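Local structure of endoribonuclease (Porcine reproductive and respiratory syndrome virus, 5DA1) at residues K200-R209 and D215-E223. The protein is nonstructural protein 11, an endoribonuclease and beta interferon antagonist whose functions depend on dimerization, cut from the viral ORF1ab polyprotein. Residues are numbered along the deposited sequence; the frame is centred on the assembly and turned at random.
Sequences KVMLDFKEVR and DKTAYFQLE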
ATOM      1  N   LYS A 200      10.346  24.077   6.673  1.00 59.83           N
ATOM      2  CA  LYS A 200       9.339  23.672   7.607  1.00 58.65           C
ATOM      3  C   LYS A 200       8.020  24.078   6.992  1.00 57.28           C
ATOM      4  O   LYS A 200       7.874  25.194   6.512  1.00 57.04           O
ATOM      5  CB  LYS A 200       9.579  24.312   8.961  1.00 59.15           C
ATOM      6  CG  LYS A 200      10.790  23.691   9.622  1.00 61.27           C
ATOM      7  CD  LYS A 200      10.857  24.056  11.073  1.00 65.57           C
ATOM      8  CE  LYS A 200      11.436  22.889  11.886  1.00 67.81           C
ATOM      9  NZ  LYS A 200      11.201  23.087  13.367  1.00 68.40           N
ATOM     10  N   VAL A 201       7.087  23.132   6.944  1.00 55.79           N
ATOM     11  CA  VAL A 201       5.791  23.339   6.311  1.00 54.29           C
ATOM     12  C   VAL A 201       4.696  22.783   7.210  1.00 53.73           C
ATOM     13  O   VAL A 201       4.875  21.773   7.876  1.00 53.61           O
ATOM     14  CB  VAL A 201       5.691  22.653   4.936  1.00 53.99           C
ATOM     15  CG1 VAL A 201       4.476  23.126   4.209  1.00 53.54           C
ATOM     16  CG2 VAL A 201       6.907  22.939   4.097  1.00 53.76           C
ATOM     17  N   MET A 202       3.569  23.480   7.235  1.00 53.13           N
ATOM     18  CA  MET A 202       2.394  23.012   7.911  1.00 52.59           C
ATOM     19  C   MET A 202       1.505  22.379   6.862  1.00 51.35           C
ATOM     20  O   MET A 202       1.098  23.047   5.905  1.00 50.85           O
ATOM     21  CB  MET A 202       1.674  24.169   8.596  1.00 52.91           C
ATOM     22  CG  MET A 202       2.389  24.689   9.829  1.00 55.68           C
ATOM     23  SD  MET A 202       2.155  23.621  11.280  1.00 60.88           S
ATOM     24  CE  MET A 202       0.389  23.613  11.402  1.00 61.72           C
ATOM     25  N   LEU A 203       1.231  21.083   7.044  1.00 49.98           N
ATOM     26  CA  LEU A 203       0.302  20.337   6.179  1.00 48.28           C
ATOM     27  C   LEU A 203      -0.773  19.670   7.053  1.00 47.63           C
ATOM     28  O   LEU A 203      -0.443  18.930   7.977  1.00 46.85           O
ATOM     29  CB  LEU A 203       1.066  19.311   5.324  1.00 47.36           C
ATOM     30  CG  LEU A 203       0.231  18.251   4.612  1.00 45.62           C
ATOM     31  CD1 LEU A 203      -0.305  18.742   3.309  1.00 43.26           C
ATOM     32  CD2 LEU A 203       1.015  16.970   4.427  1.00 42.82           C
ATOM     33  N   ASP A 204      -2.047  19.959   6.761  1.00 46.94           N
ATOM     34  CA  ASP A 204      -3.175  19.465   7.548  1.00 46.50           C
ATOM     35  C   ASP A 204      -2.962  19.791   9.002  1.00 46.79           C
ATOM     36  O   ASP A 204      -3.300  19.004   9.881  1.00 46.35           O
ATOM     37  CB  ASP A 204      -3.319  17.953   7.414  1.00 46.55           C
ATOM     38  CG  ASP A 204      -3.701  17.515   6.021  1.00 46.28           C
ATOM     39  OD1 ASP A 204      -4.289  18.316   5.257  1.00 46.32           O
ATOM     40  OD2 ASP A 204      -3.413  16.340   5.699  1.00 45.60           O
ATOM     41  N   PHE A 205      -2.349  20.945   9.234  1.00 47.74           N
ATOM     42  CA  PHE A 205      -1.998  21.437  10.565  1.00 48.28           C
ATOM     43  C   PHE A 205      -0.914  20.663  11.289  1.00 48.99           C
ATOM     44  O   PHE A 205      -0.713  20.868  12.480  1.00 49.02           O
ATOM     45  CB  PHE A 205      -3.229  21.550  11.466  1.00 48.37           C
ATOM     46  CG  PHE A 205      -4.229  22.559  11.013  1.00 47.04           C
ATOM     47  CD1 PHE A 205      -3.968  23.917  11.139  1.00 47.14           C
ATOM     48  CD2 PHE A 205      -5.447  22.144  10.491  1.00 46.51           C
ATOM     49  CE1 PHE A 205      -4.907  24.858  10.732  1.00 48.68           C
ATOM     50  CE2 PHE A 205      -6.403  23.060  10.073  1.00 47.43           C
ATOM     51  CZ  PHE A 205      -6.142  24.424  10.197  1.00 48.95           C
ATOM     52  N   LYS A 206      -0.203  19.788  10.595  1.00 50.12           N
ATOM     53  CA  LYS A 206       0.906  19.087  11.224  1.00 51.59           C
ATOM     54  C   LYS A 206       2.245  19.603  10.682  1.00 52.16           C
ATOM     55  O   LYS A 206       2.417  19.813   9.475  1.00 51.64           O
ATOM     56  CB  LYS A 206       0.760  17.586  11.016  1.00 51.90           C
ATOM     57  CG  LYS A 206       1.834  16.702  11.678  1.00 53.70           C
ATOM     58  CD  LYS A 206       1.934  15.354  10.912  1.00 56.06           C
ATOM     59  CE  LYS A 206       2.211  14.159  11.826  1.00 56.83           C
ATOM     60  NZ  LYS A 206       0.980  13.702  12.539  1.00 58.90           N
ATOM     61  N   GLU A 207       3.182  19.838  11.589  1.00 53.31           N
ATOM     62  CA  GLU A 207       4.484  20.340  11.172  1.00 54.47           C
ATOM     63  C   GLU A 207       5.381  19.264  10.570  1.00 54.33           C
ATOM     64  O   GLU A 207       5.800  18.278  11.220  1.00 54.81           O
ATOM     65  CB  GLU A 207       5.213  21.086  12.279  1.00 54.68           C
ATOM     66  CG  GLU A 207       6.197  22.058  11.656  1.00 58.96           C
ATOM     67  CD  GLU A 207       7.355  22.447  12.561  1.00 64.85           C
ATOM     68  OE1 GLU A 207       8.102  21.559  13.057  1.00 64.27           O
ATOM     69  OE2 GLU A 207       7.529  23.672  12.748  1.00 67.78           O
ATOM     70  N   VAL A 208       5.698  19.488   9.313  1.00 53.69           N
ATOM     71  CA  VAL A 208       6.350  18.493   8.526  1.00 53.52           C
ATOM     72  C   VAL A 208       7.545  19.142   7.862  1.00 53.76           C
ATOM     73  O   VAL A 208       7.527  20.341   7.626  1.00 54.46           O
ATOM     74  CB  VAL A 208       5.336  17.911   7.535  1.00 53.06           C
ATOM     75  CG1 VAL A 208       5.977  17.471   6.270  1.00 53.36           C
ATOM     76  CG2 VAL A 208       4.640  16.762   8.181  1.00 52.21           C
ATOM     77  N   ARG A 209       8.585  18.371   7.584  1.00 53.45           N
ATOM     78  CA  ARG A 209       9.765  18.913   6.965  1.00 53.85           C
ATOM     79  C   ARG A 209       9.751  18.569   5.488  1.00 53.41           C
ATOM     80  O   ARG A 209       9.377  17.474   5.127  1.00 54.06           O
ATOM     81  CB  ARG A 209      10.956  18.293   7.662  1.00 54.26           C
ATOM     82  CG  ARG A 209      12.282  18.892   7.326  1.00 56.82           C
ATOM     83  CD  ARG A 209      13.358  18.361   8.286  1.00 59.64           C
ATOM     84  NE  ARG A 209      13.367  19.101   9.551  1.00 60.32           N
ATOM     85  CZ  ARG A 209      13.165  18.554  10.749  1.00 60.62           C
ATOM     86  NH1 ARG A 209      12.972  17.238  10.846  1.00 59.29           N
ATOM     87  NH2 ARG A 209      13.196  19.327  11.849  1.00 60.75           N
ATOM     88  N   ASP A 215      17.477  21.160  -9.228  1.00 69.79           N
ATOM     89  CA  ASP A 215      16.085  20.947  -9.573  1.00 70.06           C
ATOM     90  C   ASP A 215      16.075  19.452  -9.862  1.00 69.92           C
ATOM     91  O   ASP A 215      16.019  19.026 -11.026  1.00 70.13           O
ATOM     92  CB  ASP A 215      15.678  21.716 -10.849  1.00 70.58           C
ATOM     93  CG  ASP A 215      16.554  22.956 -11.130  1.00 72.20           C
ATOM     94  OD1 ASP A 215      17.773  22.797 -11.374  1.00 74.45           O
ATOM     95  OD2 ASP A 215      16.027  24.094 -11.131  1.00 72.22           O
ATOM     96  N   LYS A 216      16.186  18.645  -8.812  1.00 69.10           N
ATOM     97  CA  LYS A 216      16.256  17.202  -8.993  1.00 68.43           C
ATOM     98  C   LYS A 216      15.047  16.472  -8.325  1.00 67.50           C
ATOM     99  O   LYS A 216      14.258  15.784  -9.015  1.00 67.69           O
ATOM    100  CB  LYS A 216      17.634  16.653  -8.559  1.00 68.96           C
ATOM    101  CG  LYS A 216      18.846  17.609  -8.842  1.00 71.40           C
ATOM    102  CD  LYS A 216      20.224  16.907  -8.682  1.00 74.34           C
ATOM    103  CE  LYS A 216      20.784  16.425 -10.048  1.00 75.64           C
ATOM    104  NZ  LYS A 216      21.508  15.102  -9.975  1.00 75.80           N
ATOM    105  N   THR A 217      14.866  16.639  -7.010  1.00 65.40           N
ATOM    106  CA  THR A 217      13.771  15.952  -6.321  1.00 63.15           C
ATOM    107  C   THR A 217      13.232  16.753  -5.129  1.00 61.20           C
ATOM    108  O   THR A 217      13.724  17.834  -4.830  1.00 60.62           O
ATOM    109  CB  THR A 217      14.171  14.493  -5.931  1.00 63.69           C
ATOM    110  OG1 THR A 217      12.996  13.738  -5.599  1.00 64.86           O
ATOM    111  CG2 THR A 217      15.176  14.469  -4.749  1.00 63.45           C
ATOM    112  N   ALA A 218      12.206  16.226  -4.467  1.00 58.75           N
ATOM    113  CA  ALA A 218      11.507  16.958  -3.423  1.00 56.53           C
ATOM    114  C   ALA A 218      10.553  16.030  -2.735  1.00 54.83           C
ATOM    115  O   ALA A 218       9.722  15.400  -3.367  1.00 54.98           O
ATOM    116  CB  ALA A 218      10.742  18.158  -3.994  1.00 56.47           C
ATOM    117  N   TYR A 219      10.672  15.949  -1.426  1.00 52.86           N
ATOM    118  CA  TYR A 219       9.872  15.027  -0.695  1.00 51.00           C
ATOM    119  C   TYR A 219       9.650  15.496   0.723  1.00 50.62           C
ATOM    120  O   TYR A 219      10.466  16.193   1.298  1.00 50.68           O
ATOM    121  CB  TYR A 219      10.509  13.650  -0.726  1.00 50.86           C
ATOM    122  CG  TYR A 219      11.884  13.580  -0.106  1.00 49.72           C
ATOM    123  CD1 TYR A 219      12.042  13.476   1.256  1.00 48.35           C
ATOM    124  CD2 TYR A 219      13.019  13.570  -0.903  1.00 49.07           C
ATOM    125  CE1 TYR A 219      13.291  13.389   1.810  1.00 51.46           C
ATOM    126  CE2 TYR A 219      14.275  13.503  -0.367  1.00 49.22           C
ATOM    127  CZ  TYR A 219      14.424  13.407   0.985  1.00 51.46           C
ATOM    128  OH  TYR A 219      15.698  13.323   1.528  1.00 52.52           O
ATOM    129  N   PHE A 220       8.501  15.112   1.262  1.00 50.12           N
ATOM    130  CA  PHE A 220       8.099  15.444   2.607  1.00 49.00           C
ATOM    131  C   PHE A 220       8.651  14.431   3.563  1.00 48.82           C
ATOM    132  O   PHE A 220       9.053  13.349   3.170  1.00 48.27           O
ATOM    133  CB  PHE A 220       6.571  15.460   2.694  1.00 48.62           C
ATOM    134  CG  PHE A 220       5.965  16.762   2.309  1.00 47.93           C
ATOM    135  CD1 PHE A 220       6.246  17.916   3.039  1.00 47.28           C
ATOM    136  CD2 PHE A 220       5.132  16.852   1.215  1.00 48.73           C
ATOM    137  CE1 PHE A 220       5.696  19.130   2.697  1.00 47.50           C
ATOM    138  CE2 PHE A 220       4.568  18.084   0.849  1.00 48.79           C
ATOM    139  CZ  PHE A 220       4.851  19.217   1.588  1.00 48.37           C
ATOM    140  N   GLN A 221       8.667  14.784   4.836  1.00 49.48           N
ATOM    141  CA  GLN A 221       9.020  13.828   5.859  1.00 50.34           C
ATOM    142  C   GLN A 221       8.557  14.294   7.227  1.00 50.67           C
ATOM    143  O   GLN A 221       8.508  15.497   7.473  1.00 51.09           O
ATOM    144  CB  GLN A 221      10.511  13.628   5.863  1.00 50.27           C
ATOM    145  CG  GLN A 221      10.923  12.291   6.313  1.00 52.00           C
ATOM    146  CD  GLN A 221      12.375  12.104   6.063  1.00 55.44           C
ATOM    147  OE1 GLN A 221      12.784  11.848   4.924  1.00 55.69           O
ATOM    148  NE2 GLN A 221      13.194  12.273   7.117  1.00 56.87           N
ATOM    149  N   LEU A 222       8.229  13.335   8.098  1.00 51.05           N
ATOM    150  CA  LEU A 222       7.830  13.585   9.482  1.00 51.77           C
ATOM    151  C   LEU A 222       9.018  13.872  10.404  1.00 52.96           C
ATOM    152  O   LEU A 222      10.154  13.462  10.122  1.00 53.37           O
ATOM    153  CB  LEU A 222       7.080  12.384  10.050  1.00 51.26           C
ATOM    154  CG  LEU A 222       5.738  11.977   9.468  1.00 50.87           C
ATOM    155  CD1 LEU A 222       5.244  10.683  10.132  1.00 47.80           C
ATOM    156  CD2 LEU A 222       4.740  13.121   9.617  1.00 49.83           C
ATOM    157  N   GLU A 223       8.713  14.521  11.533  1.00 53.93           N
ATOM    158  CA  GLU A 223       9.688  15.003  12.496  1.00 54.57           C
ATOM    159  C   GLU A 223       9.852  14.122  13.728  1.00 54.92           C
ATOM    160  O   GLU A 223       9.227  13.072  13.860  1.00 55.46           O
ATOM    161  CB  GLU A 223       9.288  16.406  12.927  1.00 54.86           C
ATOM    162  CG  GLU A 223       9.245  17.383  11.745  1.00 57.08           C
ATOM    163  CD  GLU A 223       9.037  18.836  12.145  1.00 58.52           C
ATOM    164  OE1 GLU A 223       8.592  19.079  13.289  1.00 58.16           O
ATOM    165  OE2 GLU A 223       9.309  19.731  11.302  1.00 59.97           O
TER
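The ring of Phe220 receives Val201 and the carbonyl oxygen of Arg209 at its edge, near the ring plane, with Val201 CB 4.2 Å from Phe220 CE1. Val208 comes to the same ring obliquely, its CG1 lying against CD1, and the two side chains cross at about a right angle. With CG turned anti to its carbonyl carbon (chi1 -86°), Phe220 carries this ring against Val201 and Val208 of the neighbouring strands, where Leu210 and Leu186 also meet it; a large apolar ring suits a buried place walled by branched aliphatic residues. The other flat group, the guanidinium of Arg209, has the carboxylate of Glu223 over one face, OE2 standing 3.9 Å above the plane toward its rim. Because OE2 lies well out of the guanidinium plane, the long salt bridge from Arg209 NH2 to Glu223 OE2 works by charge alone, with no N-H directed at the oxygen; the two planes are 19° apart.

These residues sit in the C-terminal EndoU-type catalytic domain, on an antiparallel three-stranded sheet in which strand 206-213 is central, joined to 197-203 by a type I' turn and to 217-221 as a beta hairpin. Arg209 and Gln221 form a hydrogen-bonded pair: Arg209 N donates to Gln221 O at 2.9 Å, and Gln221 N returns the bond to Arg209 O at 2.8 Å. Farther along the hairpin, Tyr219 packs near His144, a predicted active-site residue.

On the Arg209 side, the carboxylates of Glu207 and Glu223 lie next to each other, their planes 74° apart. Lys200 NZ forms a salt bridge with Glu207 OE1 that includes a weak hydrogen bond, and lies 4.4 Å from Glu223 OE2, so its charge, with that of Arg209, probably offsets the repulsion between two neighbouring acids. Beyond the bridged pair, Leu222 CD2 touches Val208 CG2 and rests against the aliphatic CE of Lys206, whose long chain offers methylenes to the leucine.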